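Local coordinates for protein beta carbonic anhydrase (Burkholderia pseudomallei, PDB 6YJN) that probably catalyses the reversible hydration of carbon dioxide to hydrogencarbonate and a proton, as a zinc-dependent beta-class carbonic anhydrase, at residues A[87-92]-A[177-182]; A[72-75]-A[80-83]; A[162-167]-A[171-176]. All coordinates share one frame; numbering follows the deposited sequence.

All three contacts lie in the beta-carbonic anhydrase fold. Along the chain contact 2 closes first. It joins the loop after strand 64-69 to the start of helix 79-92. Contact 1 opens on the last turns of that helix and joins it to the run into strand 180-186. Contact 3 is nested inside the loop that contact 1 closes, and joins the successive helices 145-165 and 167-174. Helix 167-174 leads directly to strand 180-186. The centres of contacts 1 and 3 are about 9 Å apart, and a salt bridge from Asp90 to Arg175 links them. The centre of contact 2 is about 15 Å from each of the others.

Contact 1: A[87-92]-A[177-182]; sequences FAVDLL and QPLTVH
Gln177 reaches across to the carbonyl of Val89 on helix 79-92 with a carbon chain extended from CB to the amide. Its CB lies against the backbone of helix 167-174, packing on the O of Ala172. CG stands anti to the backbone N (chi1 -169°), and the next torsion is also extended, which carries the amide to the helix. CD of Gln177 is 4.0 Å from the O of Val89. At the tip, NE2 of Gln177 gives a hydrogen bond of 3.1 Å to Val89 O. The N-H points almost straight at the oxygen, at 170°, and the oxygen lies close to the amide plane of Gln177. The amide nitrogen, however, sits above the carbonyl plane of Val89, about 40° out of it. The other amide atom, OE1, accepts from NH2 of Arg175, so both ends of the amide are used and its rotation is fixed.

The bond joins the last turns of helix 79-92 to the lead-in of strand 180-186. In the beta-carbonic anhydrase sheet this strand runs parallel to 96-102 and antiparallel to 193-200. A wider pi-type turn runs through residues 87-91 of the helix.

Beside the polar bond is a small apolar contact. CG1 of Val89 meets CD2 of Leu179 at 4.1 Å, and the two side chains cross at about a right angle. Ala172 and Val169 of helix 167-174 pack on Val89 and Leu179 respectively.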
loop_
_atom_site.group_PDB
_atom_site.type_symbol
_atom_site.label_atom_id
_atom_site.label_comp_id
_atom_site.label_asym_id
_atom_site.label_seq_id
_atom_site.Cartn_x
_atom_site.Cartn_y
_atom_site.Cartn_z
ATOM N N PHE A 87 -0.412 14.643 -7.223
ATOM C CA PHE A 87 -1.482 15.622 -7.301
ATOM C C PHE A 87 -0.951 17.033 -7.029
ATOM O O PHE A 87 -1.327 17.992 -7.700
ATOM C CB PHE A 87 -2.586 15.242 -6.315
ATOM C CG PHE A 87 -3.943 15.872 -6.533
ATOM C CD1 PHE A 87 -4.151 17.231 -6.317
ATOM C CD2 PHE A 87 -5.034 15.086 -6.901
ATOM C CE1 PHE A 87 -5.410 17.788 -6.496
ATOM C CE2 PHE A 87 -6.296 15.643 -7.061
ATOM C CZ PHE A 87 -6.481 16.995 -6.854
ATOM N N ALA A 88 -0.080 17.169 -6.029
ATOM C CA ALA A 88 0.443 18.477 -5.690
ATOM C C ALA A 88 1.346 19.021 -6.802
ATOM O O ALA A 88 1.221 20.176 -7.196
ATOM C CB ALA A 88 1.151 18.387 -4.366
ATOM N N VAL A 89 2.272 18.187 -7.285
ATOM C CA VAL A 89 3.267 18.561 -8.282
ATOM C C VAL A 89 2.634 18.703 -9.673
ATOM O O VAL A 89 2.714 19.767 -10.294
ATOM C CB VAL A 89 4.406 17.521 -8.327
ATOM C CG1 VAL A 89 5.443 17.829 -9.393
ATOM C CG2 VAL A 89 5.059 17.294 -6.979
ATOM N N ASP A 90 2.060 17.600 -10.183
ATOM C CA ASP A 90 1.606 17.520 -11.564
ATOM C C ASP A 90 0.411 18.436 -11.811
ATOM O O ASP A 90 0.259 18.951 -12.911
ATOM C CB ASP A 90 1.191 16.105 -11.963
ATOM C CG ASP A 90 2.342 15.159 -12.239
ATOM O OD1 ASP A 90 3.516 15.557 -12.038
ATOM O OD2 ASP A 90 2.048 14.020 -12.652
ATOM N N LEU A 91 -0.436 18.638 -10.802
ATOM C CA LEU A 91 -1.675 19.346 -11.063
ATOM C C LEU A 91 -1.761 20.669 -10.310
ATOM O O LEU A 91 -2.533 21.550 -10.672
ATOM C CB LEU A 91 -2.862 18.463 -10.677
ATOM C CG LEU A 91 -4.214 19.057 -11.059
ATOM C CD1 LEU A 91 -4.645 18.527 -12.415
ATOM C CD2 LEU A 91 -5.264 18.784 -9.990
ATOM N N LEU A 92 -1.053 20.803 -9.203
ATOM C CA LEU A 92 -1.233 22.063 -8.510
ATOM C C LEU A 92 -0.030 22.928 -8.820
ATOM O O LEU A 92 -0.008 24.116 -8.494
ATOM C CB LEU A 92 -1.431 21.822 -7.014
ATOM C CG LEU A 92 -2.760 21.148 -6.689
ATOM C CD1 LEU A 92 -3.123 21.305 -5.217
ATOM C CD2 LEU A 92 -3.855 21.712 -7.583
ATOM N N GLN A 177 9.873 21.386 -15.307
ATOM C CA GLN A 177 9.067 22.037 -14.287
ATOM C C GLN A 177 9.921 22.349 -13.061
ATOM O O GLN A 177 10.491 21.441 -12.457
ATOM C CB GLN A 177 7.847 21.187 -13.918
ATOM C CG GLN A 177 6.834 21.938 -13.061
ATOM C CD GLN A 177 5.632 21.102 -12.703
ATOM O OE1 GLN A 177 5.256 20.175 -13.422
ATOM N NE2 GLN A 177 5.022 21.410 -11.570
ATOM N N PRO A 178 10.048 23.643 -12.679
ATOM C CA PRO A 178 10.756 24.036 -11.457
ATOM C C PRO A 178 10.128 23.518 -10.160
ATOM O O PRO A 178 8.928 23.674 -9.911
ATOM C CB PRO A 178 10.750 25.574 -11.516
ATOM C CG PRO A 178 9.567 25.918 -12.399
ATOM C CD PRO A 178 9.533 24.804 -13.424
ATOM N N LEU A 179 10.968 22.892 -9.330
ATOM C CA LEU A 179 10.497 22.266 -8.106
ATOM C C LEU A 179 11.659 22.124 -7.133
ATOM O O LEU A 179 12.761 21.718 -7.525
ATOM C CB LEU A 179 9.943 20.884 -8.459
ATOM C CG LEU A 179 9.383 20.064 -7.297
ATOM C CD1 LEU A 179 8.090 20.666 -6.774
ATOM C CD2 LEU A 179 9.136 18.628 -7.734
ATOM N N THR A 180 11.382 22.422 -5.856
ATOM C CA THR A 180 12.403 22.154 -4.862
ATOM C C THR A 180 11.841 21.458 -3.617
ATOM O O THR A 180 10.694 21.669 -3.209
ATOM C CB THR A 180 13.395 23.317 -4.771
ATOM O OG1 THR A 180 14.176 23.026 -3.616
ATOM C CG2 THR A 180 12.737 24.683 -4.738
ATOM N N VAL A 181 12.682 20.588 -3.042
ATOM C CA VAL A 181 12.282 19.649 -2.007
ATOM C C VAL A 181 13.157 19.900 -0.774
ATOM O O VAL A 181 14.379 19.874 -0.863
ATOM C CB VAL A 181 12.373 18.189 -2.522
ATOM C CG1 VAL A 181 12.014 17.148 -1.463
ATOM C CG2 VAL A 181 11.547 17.947 -3.784
ATOM N N HIS A 182 12.533 20.125 0.381
ATOM C CA HIS A 182 13.269 20.560 1.559
ATOM C C HIS A 182 13.090 19.587 2.727
ATOM O O HIS A 182 11.956 19.215 3.026
ATOM C CB HIS A 182 12.799 21.958 1.995
ATOM C CG HIS A 182 12.620 22.963 0.900
ATOM N ND1 HIS A 182 13.597 23.887 0.584
ATOM C CD2 HIS A 182 11.565 23.232 0.097
ATOM C CE1 HIS A 182 13.160 24.661 -0.390
ATOM N NE2 HIS A 182 11.915 24.285 -0.705
#

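Contact 2: A[72-75]-A[80-83]; sequences NVVV and NCLS
Val74 meets Cys81 through one methyl and one sulfur. CG2 of Val74 is 4.1 Å from SG of Cys81, an apolar touch. The sulfur gets there because SG stands anti to the backbone N (chi1 -170°) on a CB that already points at the loop. On Val74 the touching branch is the methyl that lies beside its own backbone N. CG1, the other branch, is anti to that N (chi1 172°). The CA atoms of Val74 and Cys81 are 6.8 Å apart, the nearest such pair between 72-75 and 80-83.

The next residue, Leu82, adds a looser contact. Its CG lies 4.4 Å from the carbonyl O of Val75. This is van der Waals packing of a branched carbon on a backbone oxygen. Each of the two loop valines thus faces one of two neighbouring residues in the first turns of helix 79-92.

The next shell holds both sides in place. Helix 145-165 ties the loop: Gln159 OE1 accepts from the N of Val74, while a bond from Asn162 ND2 to Val74 O is only probable and its short length doubtful. Ile44 of strand 41-46 touches both Val74 and Cys81, and His67 of strand 64-69 also touches Cys81. Asn80 ND2 donates to Asp78 OD2 of the second subunit, so this helical turn takes part in the subunit interface.

The zinc ion is about 14 Å from the side chain of Val74, and the side chains of Val74 and Cys46, a zinc ligand, are about 11 Å apart. Cys81 is a different cysteine. Its sulfur is buried among valine, isoleucine and histidine side chains, which is consistent with an apolar packing role.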
loop_
_atom_site.group_PDB
_atom_site.type_symbol
_atom_site.label_atom_id
_atom_site.label_comp_id
_atom_site.label_asym_id
_atom_site.label_seq_id
_atom_site.Cartn_x
_atom_site.Cartn_y
_atom_site.Cartn_z
ATOM N N ASN A 72 5.735 11.160 9.426
ATOM C CA ASN A 72 6.033 11.798 8.151
ATOM C C ASN A 72 6.985 10.912 7.343
ATOM O O ASN A 72 8.090 11.312 7.004
ATOM C CB ASN A 72 6.600 13.211 8.331
ATOM C CG ASN A 72 7.764 13.282 9.300
ATOM O OD1 ASN A 72 7.583 13.675 10.453
ATOM N ND2 ASN A 72 8.953 12.892 8.858
ATOM N N VAL A 73 6.543 9.688 7.057
ATOM C CA VAL A 73 7.334 8.717 6.328
ATOM C C VAL A 73 6.848 8.731 4.882
ATOM O O VAL A 73 5.641 8.696 4.620
ATOM C CB VAL A 73 7.154 7.314 6.954
ATOM C CG1 VAL A 73 7.998 6.249 6.279
ATOM C CG2 VAL A 73 7.380 7.304 8.460
ATOM N N VAL A 74 7.802 8.774 3.951
ATOM C CA VAL A 74 7.503 8.597 2.539
ATOM C C VAL A 74 8.029 7.227 2.119
ATOM O O VAL A 74 9.239 7.062 1.964
ATOM C CB VAL A 74 8.104 9.735 1.685
ATOM C CG1 VAL A 74 7.981 9.481 0.194
ATOM C CG2 VAL A 74 7.514 11.091 2.044
ATOM N N VAL A 75 7.113 6.255 1.979
ATOM C CA VAL A 75 7.436 4.940 1.443
ATOM C C VAL A 75 7.441 5.006 -0.089
ATOM O O VAL A 75 6.540 5.582 -0.705
ATOM C CB VAL A 75 6.496 3.844 1.985
ATOM C CG1 VAL A 75 6.784 2.477 1.397
ATOM C CG2 VAL A 75 6.527 3.766 3.494
ATOM N N ASN A 80 -0.709 6.123 -1.060
ATOM C CA ASN A 80 -1.393 7.150 -0.277
ATOM C C ASN A 80 -0.690 8.508 -0.440
ATOM O O ASN A 80 -1.286 9.518 -0.844
ATOM C CB ASN A 80 -1.615 6.717 1.171
ATOM C CG ASN A 80 -2.249 7.797 2.030
ATOM O OD1 ASN A 80 -2.174 8.978 1.708
ATOM N ND2 ASN A 80 -2.849 7.412 3.147
ATOM N N CYS A 81 0.609 8.514 -0.147
ATOM C CA CYS A 81 1.402 9.721 -0.219
ATOM C C CYS A 81 1.748 10.040 -1.672
ATOM O O CYS A 81 1.552 11.176 -2.120
ATOM C CB CYS A 81 2.660 9.554 0.617
ATOM S SG CYS A 81 3.570 11.102 0.834
ATOM N N LEU A 82 2.282 9.048 -2.396
ATOM C CA LEU A 82 2.648 9.288 -3.782
ATOM C C LEU A 82 1.504 10.019 -4.493
ATOM O O LEU A 82 1.752 10.957 -5.254
ATOM C CB LEU A 82 2.969 7.961 -4.482
ATOM C CG LEU A 82 4.280 7.258 -4.117
ATOM C CD1 LEU A 82 4.496 6.055 -5.022
ATOM C CD2 LEU A 82 5.480 8.194 -4.180
ATOM N N SER A 83 0.254 9.583 -4.238
ATOM C CA SER A 83 -0.942 10.175 -4.818
ATOM C C SER A 83 -0.985 11.672 -4.532
ATOM O O SER A 83 -1.068 12.473 -5.458
ATOM C CB SER A 83 -2.184 9.517 -4.297
ATOM O OG SER A 83 -2.597 8.477 -5.170
#

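Contact 3: A[162-167]-A[171-176]; sequences NVCRTT and DAWARG
The SG of Cys164 meets Trp173 at the edge of the indole, not over a face. The sulfur of Cys164 lies 3.8 Å from CH2 of Trp173. It is 5.2 Å from the centroid of the six-membered ring of that residue. The direction to the sulfur is 75° off the ring normal, so it sits near the ring plane. This is a sulfur-aromatic contact of the edge kind. On Trp173, CG stands anti to the carbonyl carbon (chi1 -69°), and the ring reaches back toward helix 145-165. NE1 probably donates to the O of Leu179, which would hold the ring's other end. Val200 of strand 193-200 packs on both Cys164 and Trp173.

The two segments belong to consecutive helices, 145-165 and 167-174, with a tight break between them. Thr166 is the N-cap of the second helix. Its OG1 donates to the O of Val163 at 2.7 Å, in the carbonyl plane, and also caps the N of Val169. The same Val163 O accepts from the backbone N of Thr166 at 3.0 Å, so two donors close the end of the first helix. One hydroxyl therefore links the last turn of one helix to the first turn of the next.

Inside helix 167-174, Asp171 N bonds to the O of Thr167 at 2.7 Å, an ordinary helical i to i+4 bond. The donor lies nearly in line with the C=O bond, at 173°. The next such bond runs from Arg175 N to Asp171 O, at 2.8 Å. Arg175 is the first residue to leave helical angles. At the start of this helix, Asn122 OD1 of the third subunit accepts from the N of Thr167.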
loop_
_atom_site.group_PDB
_atom_site.type_symbol
_atom_site.label_atom_id
_atom_site.label_comp_id
_atom_site.label_asym_id
_atom_site.label_seq_id
_atom_site.Cartn_x
_atom_site.Cartn_y
_atom_site.Cartn_z
ATOM N N ASN A 162 13.533 10.172 -0.483
ATOM C CA ASN A 162 12.475 9.307 -0.983
ATOM C C ASN A 162 11.620 10.050 -2.009
ATOM O O ASN A 162 11.357 9.533 -3.094
ATOM C CB ASN A 162 11.625 8.744 0.161
ATOM C CG ASN A 162 12.317 7.648 0.942
ATOM O OD1 ASN A 162 13.441 7.262 0.621
ATOM N ND2 ASN A 162 11.651 7.133 1.963
ATOM N N VAL A 163 11.188 11.257 -1.635
ATOM C CA VAL A 163 10.444 12.136 -2.517
ATOM C C VAL A 163 11.236 12.374 -3.800
ATOM O O VAL A 163 10.687 12.318 -4.903
ATOM C CB VAL A 163 10.163 13.490 -1.849
ATOM C CG1 VAL A 163 9.453 14.410 -2.819
ATOM C CG2 VAL A 163 9.373 13.348 -0.561
ATOM N N CYS A 164 12.529 12.683 -3.629
ATOM C CA CYS A 164 13.368 13.109 -4.735
ATOM C C CYS A 164 13.615 11.932 -5.660
ATOM O O CYS A 164 13.889 12.123 -6.839
ATOM C CB CYS A 164 14.707 13.629 -4.239
ATOM S SG CYS A 164 14.617 15.330 -3.626
ATOM N N ARG A 165 13.505 10.718 -5.123
ATOM C CA ARG A 165 13.716 9.546 -5.950
ATOM C C ARG A 165 12.417 9.170 -6.658
ATOM O O ARG A 165 12.438 8.377 -7.594
ATOM C CB ARG A 165 14.311 8.394 -5.132
ATOM C CG ARG A 165 15.829 8.416 -4.986
ATOM C CD ARG A 165 16.287 7.549 -3.809
ATOM N N THR A 166 11.288 9.761 -6.248
ATOM C CA THR A 166 10.027 9.342 -6.839
ATOM C C THR A 166 10.071 9.568 -8.342
ATOM O O THR A 166 10.833 10.410 -8.829
ATOM C CB THR A 166 8.796 10.007 -6.220
ATOM O OG1 THR A 166 8.771 11.373 -6.629
ATOM C CG2 THR A 166 8.744 9.890 -4.712
ATOM N N THR A 167 9.256 8.792 -9.068
ATOM C CA THR A 167 9.154 9.009 -10.501
ATOM C C THR A 167 8.539 10.389 -10.710
ATOM O O THR A 167 9.051 11.190 -11.492
ATOM C CB THR A 167 8.356 7.905 -11.202
ATOM O OG1 THR A 167 7.042 7.966 -10.657
ATOM C CG2 THR A 167 8.914 6.518 -10.997
ATOM N N ASP A 171 10.414 13.013 -13.014
ATOM C CA ASP A 171 9.746 13.323 -14.261
ATOM C C ASP A 171 9.512 14.824 -14.395
ATOM O O ASP A 171 9.611 15.374 -15.487
ATOM C CB ASP A 171 8.422 12.570 -14.342
ATOM C CG ASP A 171 8.604 11.125 -14.756
ATOM O OD1 ASP A 171 9.742 10.766 -15.164
ATOM O OD2 ASP A 171 7.606 10.368 -14.667
ATOM N N ALA A 172 9.146 15.470 -13.286
ATOM C CA ALA A 172 8.859 16.895 -13.293
ATOM C C ALA A 172 10.114 17.660 -13.693
ATOM O O ALA A 172 10.037 18.566 -14.528
ATOM C CB ALA A 172 8.340 17.336 -11.949
ATOM N N TRP A 173 11.249 17.270 -13.081
ATOM C CA TRP A 173 12.557 17.819 -13.402
ATOM C C TRP A 173 12.885 17.506 -14.859
ATOM O O TRP A 173 13.180 18.409 -15.640
ATOM C CB TRP A 173 13.647 17.333 -12.430
ATOM C CG TRP A 173 13.519 17.873 -11.033
ATOM C CD1 TRP A 173 12.877 19.018 -10.648
ATOM C CD2 TRP A 173 14.054 17.296 -9.825
ATOM N NE1 TRP A 173 12.971 19.187 -9.291
ATOM C CE2 TRP A 173 13.690 18.151 -8.760
ATOM C CE3 TRP A 173 14.799 16.146 -9.536
ATOM C CZ2 TRP A 173 14.044 17.886 -7.437
ATOM C CZ3 TRP A 173 15.149 15.890 -8.226
ATOM C CH2 TRP A 173 14.769 16.741 -7.188
ATOM N N ALA A 174 12.770 16.227 -15.231
ATOM C CA ALA A 174 12.934 15.821 -16.618
ATOM C C ALA A 174 12.216 16.806 -17.539
ATOM O O ALA A 174 12.799 17.247 -18.526
ATOM C CB ALA A 174 12.426 14.412 -16.818
ATOM N N ARG A 175 10.965 17.157 -17.198
ATOM C CA ARG A 175 10.111 17.923 -18.095
ATOM C C ARG A 175 10.247 19.428 -17.840
ATOM O O ARG A 175 9.424 20.218 -18.307
ATOM C CB ARG A 175 8.662 17.423 -18.056
ATOM C CG ARG A 175 7.732 18.219 -17.154
ATOM C CD ARG A 175 6.310 17.696 -17.206
ATOM N NE ARG A 175 5.794 17.740 -15.845
ATOM C CZ ARG A 175 5.919 16.766 -14.944
ATOM N NH1 ARG A 175 6.526 15.632 -15.257
ATOM N NH2 ARG A 175 5.416 16.928 -13.734
ATOM N N GLY A 176 11.297 19.813 -17.102
ATOM C CA GLY A 176 11.673 21.210 -16.950
ATOM C C GLY A 176 11.031 21.892 -15.742
ATOM O O GLY A 176 11.581 22.852 -15.214
#